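Local coordinates for protein STU0660 (PDB 3ZTH) that probably binds DNA as a large, magnesium-binding Csn2 protein of the CRISPR-mediated immune system of Streptococcus thermophilus, at residues Val296-Leu310 with Leu318-Arg332. Numbering follows the deposited sequence.
Sequences VTPYLLTKMLRQPSL and LNILNQLFHFSYRIR
Phe327 lays one face of its ring over the backbone of Leu301, whose CA stands 3.4 Å from the ring centroid and 9° off the normal, a CH-pi contact. A chi1 of -164°, which sets CG opposite the backbone N of Phe327, turns the ring over the loop, with Lys303 N at its edge. Leu301 CD2 reaches 3.6 Å to Phe325 CB. The Tyr329 ring packs on the next loop residues, with Thr302 O 3.3 Å above its plane, off centre. Selenomethionine Met304 runs roughly perpendicular to the Tyr329 side chain, its bent-over CE 3.6 Å from Tyr329 CE2, and Gln307 CG lies 3.5 Å from Tyr329 OH, a buried hydroxyl without a modelled partner. Gln307 OE1 accepts Arg332 N at 2.6 Å (N-H...O 161°). Leu310 CD1 meets Ile331 CD1 at 3.5 Å, while the Asn319 amide takes both polar atoms of the Ile331 backbone, OD1 accepting from N and ND2 donating to O. Leu300 CD2 lies 3.4 Å from Leu318 CD1, the side chains pointing opposite ways. Helix 312-324 ends in a Schellman motif with His326 at C-prime, returning the chain across the loop after helix 286-296; that loop sets Tyr299 beside Asp240 and Thr302 beside Gln26, both magnesium ligands.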
# COMPACT_ATOMS: atom_id res chain seq x y z
N VAL A 296 11.54 -16.69 -50.48
CA VAL A 296 10.13 -16.99 -50.69
C VAL A 296 9.32 -17.60 -49.55
O VAL A 296 8.11 -17.36 -49.46
CB VAL A 296 9.97 -17.90 -51.92
CG1 VAL A 296 8.53 -18.29 -52.08
CG2 VAL A 296 10.45 -17.19 -53.17
N THR A 297 9.97 -18.38 -48.69
CA THR A 297 9.24 -19.02 -47.60
C THR A 297 8.21 -18.15 -46.87
O THR A 297 7.10 -18.59 -46.61
CB THR A 297 10.20 -19.63 -46.58
OG1 THR A 297 10.91 -20.72 -47.19
CG2 THR A 297 9.44 -20.14 -45.38
N PRO A 298 8.58 -16.91 -46.52
CA PRO A 298 7.62 -16.05 -45.81
C PRO A 298 6.32 -15.80 -46.59
O PRO A 298 5.30 -15.44 -46.00
CB PRO A 298 8.42 -14.76 -45.59
CG PRO A 298 9.82 -15.26 -45.49
CD PRO A 298 9.90 -16.26 -46.60
N TYR A 299 6.36 -16.00 -47.91
CA TYR A 299 5.18 -15.77 -48.73
C TYR A 299 4.42 -17.02 -49.17
O TYR A 299 3.49 -16.93 -49.96
CB TYR A 299 5.57 -14.97 -49.98
CG TYR A 299 6.14 -13.63 -49.65
CD1 TYR A 299 5.33 -12.59 -49.18
CD2 TYR A 299 7.52 -13.39 -49.74
CE1 TYR A 299 5.87 -11.35 -48.82
CE2 TYR A 299 8.07 -12.16 -49.38
CZ TYR A 299 7.24 -11.15 -48.92
OH TYR A 299 7.79 -9.95 -48.55
N LEU A 300 4.81 -18.18 -48.66
CA LEU A 300 4.15 -19.42 -49.05
C LEU A 300 2.78 -19.55 -48.40
O LEU A 300 2.52 -18.93 -47.38
CB LEU A 300 5.02 -20.61 -48.66
CG LEU A 300 6.40 -20.59 -49.33
CD1 LEU A 300 7.27 -21.71 -48.79
CD2 LEU A 300 6.22 -20.72 -50.84
N LEU A 301 1.91 -20.35 -49.01
CA LEU A 301 0.57 -20.58 -48.47
C LEU A 301 -0.20 -19.27 -48.26
O LEU A 301 -0.93 -19.12 -47.29
CB LEU A 301 0.66 -21.34 -47.14
CG LEU A 301 1.80 -22.36 -47.03
CD1 LEU A 301 1.82 -22.95 -45.63
CD2 LEU A 301 1.64 -23.44 -48.08
N THR A 302 -0.03 -18.33 -49.17
CA THR A 302 -0.71 -17.06 -49.04
C THR A 302 -1.35 -16.62 -50.34
O THR A 302 -0.66 -16.37 -51.33
CB THR A 302 0.25 -15.91 -48.61
OG1 THR A 302 0.92 -16.27 -47.39
CG2 THR A 302 -0.54 -14.64 -48.37
N LYS A 303 -2.68 -16.55 -50.36
CA LYS A 303 -3.35 -16.07 -51.55
C LYS A 303 -3.18 -14.57 -51.37
O LYS A 303 -3.71 -14.00 -50.42
CB LYS A 303 -4.83 -16.41 -51.56
CG LYS A 303 -5.51 -15.95 -52.83
CD LYS A 303 -7.03 -15.91 -52.71
CE LYS A 303 -7.64 -15.37 -54.01
NZ LYS A 303 -9.12 -15.24 -53.93
N MSE A 304 -2.44 -13.93 -52.27
CA MSE A 304 -2.20 -12.51 -52.14
C MSE A 304 -2.92 -11.60 -53.11
O MSE A 304 -3.12 -11.93 -54.27
CB MSE A 304 -0.70 -12.25 -52.18
CG MSE A 304 -0.01 -12.82 -50.96
SE MSE A 304 1.90 -12.65 -50.94
CE MSE A 304 2.27 -14.00 -52.28
N LEU A 305 -3.31 -10.44 -52.59
CA LEU A 305 -4.02 -9.43 -53.36
C LEU A 305 -3.07 -8.74 -54.33
O LEU A 305 -3.43 -8.43 -55.46
CB LEU A 305 -4.62 -8.40 -52.39
CG LEU A 305 -5.62 -7.38 -52.95
CD1 LEU A 305 -6.74 -8.09 -53.69
CD2 LEU A 305 -6.17 -6.56 -51.79
N ARG A 306 -1.84 -8.51 -53.87
CA ARG A 306 -0.81 -7.88 -54.68
C ARG A 306 0.34 -8.86 -54.83
O ARG A 306 0.81 -9.41 -53.83
CB ARG A 306 -0.27 -6.62 -53.98
CG ARG A 306 -1.29 -5.52 -53.76
CD ARG A 306 -0.68 -4.39 -52.94
NE ARG A 306 -1.45 -3.15 -53.07
CZ ARG A 306 -1.12 -2.00 -52.49
NH1 ARG A 306 -0.05 -1.91 -51.72
NH2 ARG A 306 -1.88 -0.92 -52.69
N GLN A 307 0.79 -9.09 -56.06
CA GLN A 307 1.90 -10.01 -56.30
C GLN A 307 3.18 -9.44 -55.74
O GLN A 307 3.57 -8.33 -56.10
CB GLN A 307 2.11 -10.23 -57.78
CG GLN A 307 1.19 -11.24 -58.40
CD GLN A 307 1.77 -11.81 -59.66
OE1 GLN A 307 1.18 -12.70 -60.28
NE2 GLN A 307 2.95 -11.32 -60.05
N PRO A 308 3.87 -10.19 -54.87
CA PRO A 308 5.12 -9.66 -54.32
C PRO A 308 6.13 -9.54 -55.45
O PRO A 308 6.13 -10.34 -56.38
CB PRO A 308 5.51 -10.70 -53.28
CG PRO A 308 4.97 -11.96 -53.85
CD PRO A 308 3.60 -11.55 -54.36
N SER A 309 6.96 -8.50 -55.38
CA SER A 309 7.98 -8.27 -56.39
C SER A 309 9.09 -9.29 -56.17
O SER A 309 9.71 -9.33 -55.10
CB SER A 309 8.54 -6.84 -56.26
OG SER A 309 9.41 -6.54 -57.34
N LEU A 310 9.31 -10.13 -57.17
CA LEU A 310 10.32 -11.16 -57.08
C LEU A 310 11.01 -11.39 -58.41
O LEU A 310 10.47 -11.02 -59.46
CB LEU A 310 9.70 -12.49 -56.62
CG LEU A 310 9.00 -12.54 -55.27
CD1 LEU A 310 8.35 -13.92 -55.09
CD2 LEU A 310 10.01 -12.27 -54.16
N LEU A 318 8.82 -20.28 -55.87
CA LEU A 318 7.67 -20.00 -55.03
C LEU A 318 6.46 -20.82 -55.50
O LEU A 318 5.79 -21.47 -54.69
CB LEU A 318 7.35 -18.50 -55.08
CG LEU A 318 6.08 -17.87 -54.47
CD1 LEU A 318 5.37 -18.79 -53.53
CD2 LEU A 318 6.46 -16.59 -53.76
N ASN A 319 6.20 -20.78 -56.80
CA ASN A 319 5.07 -21.50 -57.37
C ASN A 319 5.19 -22.99 -57.15
O ASN A 319 4.22 -23.66 -56.76
CB ASN A 319 4.97 -21.22 -58.87
CG ASN A 319 4.34 -19.87 -59.17
OD1 ASN A 319 4.05 -19.10 -58.25
ND2 ASN A 319 4.11 -19.59 -60.44
N ILE A 320 6.38 -23.52 -57.39
CA ILE A 320 6.61 -24.95 -57.21
C ILE A 320 6.44 -25.35 -55.76
O ILE A 320 5.74 -26.33 -55.45
CB ILE A 320 8.02 -25.35 -57.73
CG1 ILE A 320 8.09 -25.12 -59.25
CG2 ILE A 320 8.30 -26.80 -57.44
CD1 ILE A 320 9.46 -25.36 -59.87
N LEU A 321 7.04 -24.58 -54.85
CA LEU A 321 6.93 -24.89 -53.43
C LEU A 321 5.48 -24.91 -52.99
O LEU A 321 5.05 -25.85 -52.31
CB LEU A 321 7.72 -23.90 -52.58
CG LEU A 321 9.24 -24.14 -52.59
CD1 LEU A 321 9.93 -23.04 -51.82
CD2 LEU A 321 9.56 -25.51 -51.99
N ASN A 322 4.73 -23.89 -53.38
CA ASN A 322 3.32 -23.86 -53.01
C ASN A 322 2.64 -25.15 -53.45
O ASN A 322 1.90 -25.76 -52.68
CB ASN A 322 2.62 -22.67 -53.65
CG ASN A 322 2.42 -21.54 -52.68
OD1 ASN A 322 2.09 -20.42 -53.07
ND2 ASN A 322 2.61 -21.83 -51.39
N GLN A 323 2.90 -25.56 -54.68
CA GLN A 323 2.32 -26.79 -55.20
C GLN A 323 2.65 -27.99 -54.32
O GLN A 323 1.79 -28.85 -54.10
CB GLN A 323 2.81 -27.03 -56.63
CG GLN A 323 2.16 -28.22 -57.29
CD GLN A 323 2.42 -28.32 -58.78
OE1 GLN A 323 1.98 -29.27 -59.43
NE2 GLN A 323 3.14 -27.34 -59.33
N LEU A 324 3.87 -28.05 -53.79
CA LEU A 324 4.29 -29.16 -52.93
C LEU A 324 3.47 -29.21 -51.65
O LEU A 324 3.44 -30.23 -50.96
CB LEU A 324 5.77 -29.05 -52.56
CG LEU A 324 6.77 -29.19 -53.70
CD1 LEU A 324 8.14 -29.37 -53.09
CD2 LEU A 324 6.45 -30.38 -54.60
N PHE A 325 2.83 -28.09 -51.32
CA PHE A 325 2.00 -28.02 -50.13
C PHE A 325 0.54 -28.03 -50.57
O PHE A 325 -0.37 -27.83 -49.78
CB PHE A 325 2.31 -26.75 -49.34
CG PHE A 325 3.61 -26.82 -48.58
CD1 PHE A 325 3.72 -27.62 -47.45
CD2 PHE A 325 4.72 -26.10 -48.99
CE1 PHE A 325 4.92 -27.70 -46.75
CE2 PHE A 325 5.92 -26.17 -48.30
CZ PHE A 325 6.02 -26.98 -47.17
N HIS A 326 0.33 -28.27 -51.86
CA HIS A 326 -1.00 -28.31 -52.40
C HIS A 326 -1.72 -26.98 -52.23
O HIS A 326 -2.95 -26.94 -52.12
CB HIS A 326 -1.80 -29.43 -51.74
CG HIS A 326 -1.21 -30.79 -51.95
ND1 HIS A 326 -1.00 -31.33 -53.20
CD2 HIS A 326 -0.77 -31.72 -51.06
CE1 HIS A 326 -0.45 -32.52 -53.08
NE2 HIS A 326 -0.30 -32.78 -51.79
N PHE A 327 -0.96 -25.89 -52.19
CA PHE A 327 -1.57 -24.58 -52.07
C PHE A 327 -1.67 -24.05 -53.50
O PHE A 327 -0.69 -24.11 -54.26
CB PHE A 327 -0.72 -23.65 -51.22
CG PHE A 327 -1.46 -22.43 -50.74
CD1 PHE A 327 -2.39 -22.53 -49.72
CD2 PHE A 327 -1.24 -21.19 -51.33
CE1 PHE A 327 -3.10 -21.42 -49.29
CE2 PHE A 327 -1.95 -20.07 -50.91
CZ PHE A 327 -2.87 -20.18 -49.89
N SER A 328 -2.84 -23.53 -53.86
CA SER A 328 -3.11 -23.04 -55.21
C SER A 328 -2.53 -21.70 -55.69
O SER A 328 -2.43 -21.48 -56.90
CB SER A 328 -4.62 -23.01 -55.44
OG SER A 328 -5.23 -22.05 -54.58
N TYR A 329 -2.15 -20.81 -54.79
CA TYR A 329 -1.62 -19.52 -55.24
C TYR A 329 -0.46 -19.62 -56.22
O TYR A 329 0.42 -20.48 -56.09
CB TYR A 329 -1.18 -18.67 -54.06
CG TYR A 329 -0.72 -17.30 -54.51
CD1 TYR A 329 -1.66 -16.32 -54.85
CD2 TYR A 329 0.64 -17.01 -54.65
CE1 TYR A 329 -1.25 -15.07 -55.32
CE2 TYR A 329 1.06 -15.76 -55.12
CZ TYR A 329 0.11 -14.80 -55.45
OH TYR A 329 0.51 -13.57 -55.91
N ARG A 330 -0.45 -18.73 -57.21
CA ARG A 330 0.61 -18.71 -58.20
C ARG A 330 0.92 -17.31 -58.68
O ARG A 330 0.02 -16.52 -58.98
CB ARG A 330 0.24 -19.56 -59.43
CG ARG A 330 0.04 -21.04 -59.18
CD ARG A 330 1.35 -21.80 -59.09
NE ARG A 330 1.09 -23.22 -58.89
CZ ARG A 330 0.54 -23.73 -57.79
NH1 ARG A 330 0.18 -22.94 -56.79
NH2 ARG A 330 0.32 -25.04 -57.69
N ILE A 331 2.21 -17.00 -58.76
CA ILE A 331 2.64 -15.72 -59.27
C ILE A 331 2.50 -15.86 -60.78
O ILE A 331 2.99 -16.83 -61.36
CB ILE A 331 4.12 -15.46 -58.87
CG1 ILE A 331 4.18 -15.09 -57.39
CG2 ILE A 331 4.73 -14.38 -59.75
CD1 ILE A 331 5.57 -15.08 -56.81
N ARG A 332 1.81 -14.93 -61.42
CA ARG A 332 1.62 -15.00 -62.87
C ARG A 332 2.66 -14.15 -63.60
O ARG A 332 3.02 -13.06 -63.16
CB ARG A 332 0.21 -14.54 -63.27
CG ARG A 332 -0.89 -15.61 -63.18
CD ARG A 332 -1.42 -15.80 -61.77
NE ARG A 332 -2.58 -16.71 -61.74
CZ ARG A 332 -3.20 -17.10 -60.63
NH1 ARG A 332 -2.80 -16.69 -59.43
NH2 ARG A 332 -4.24 -17.93 -60.72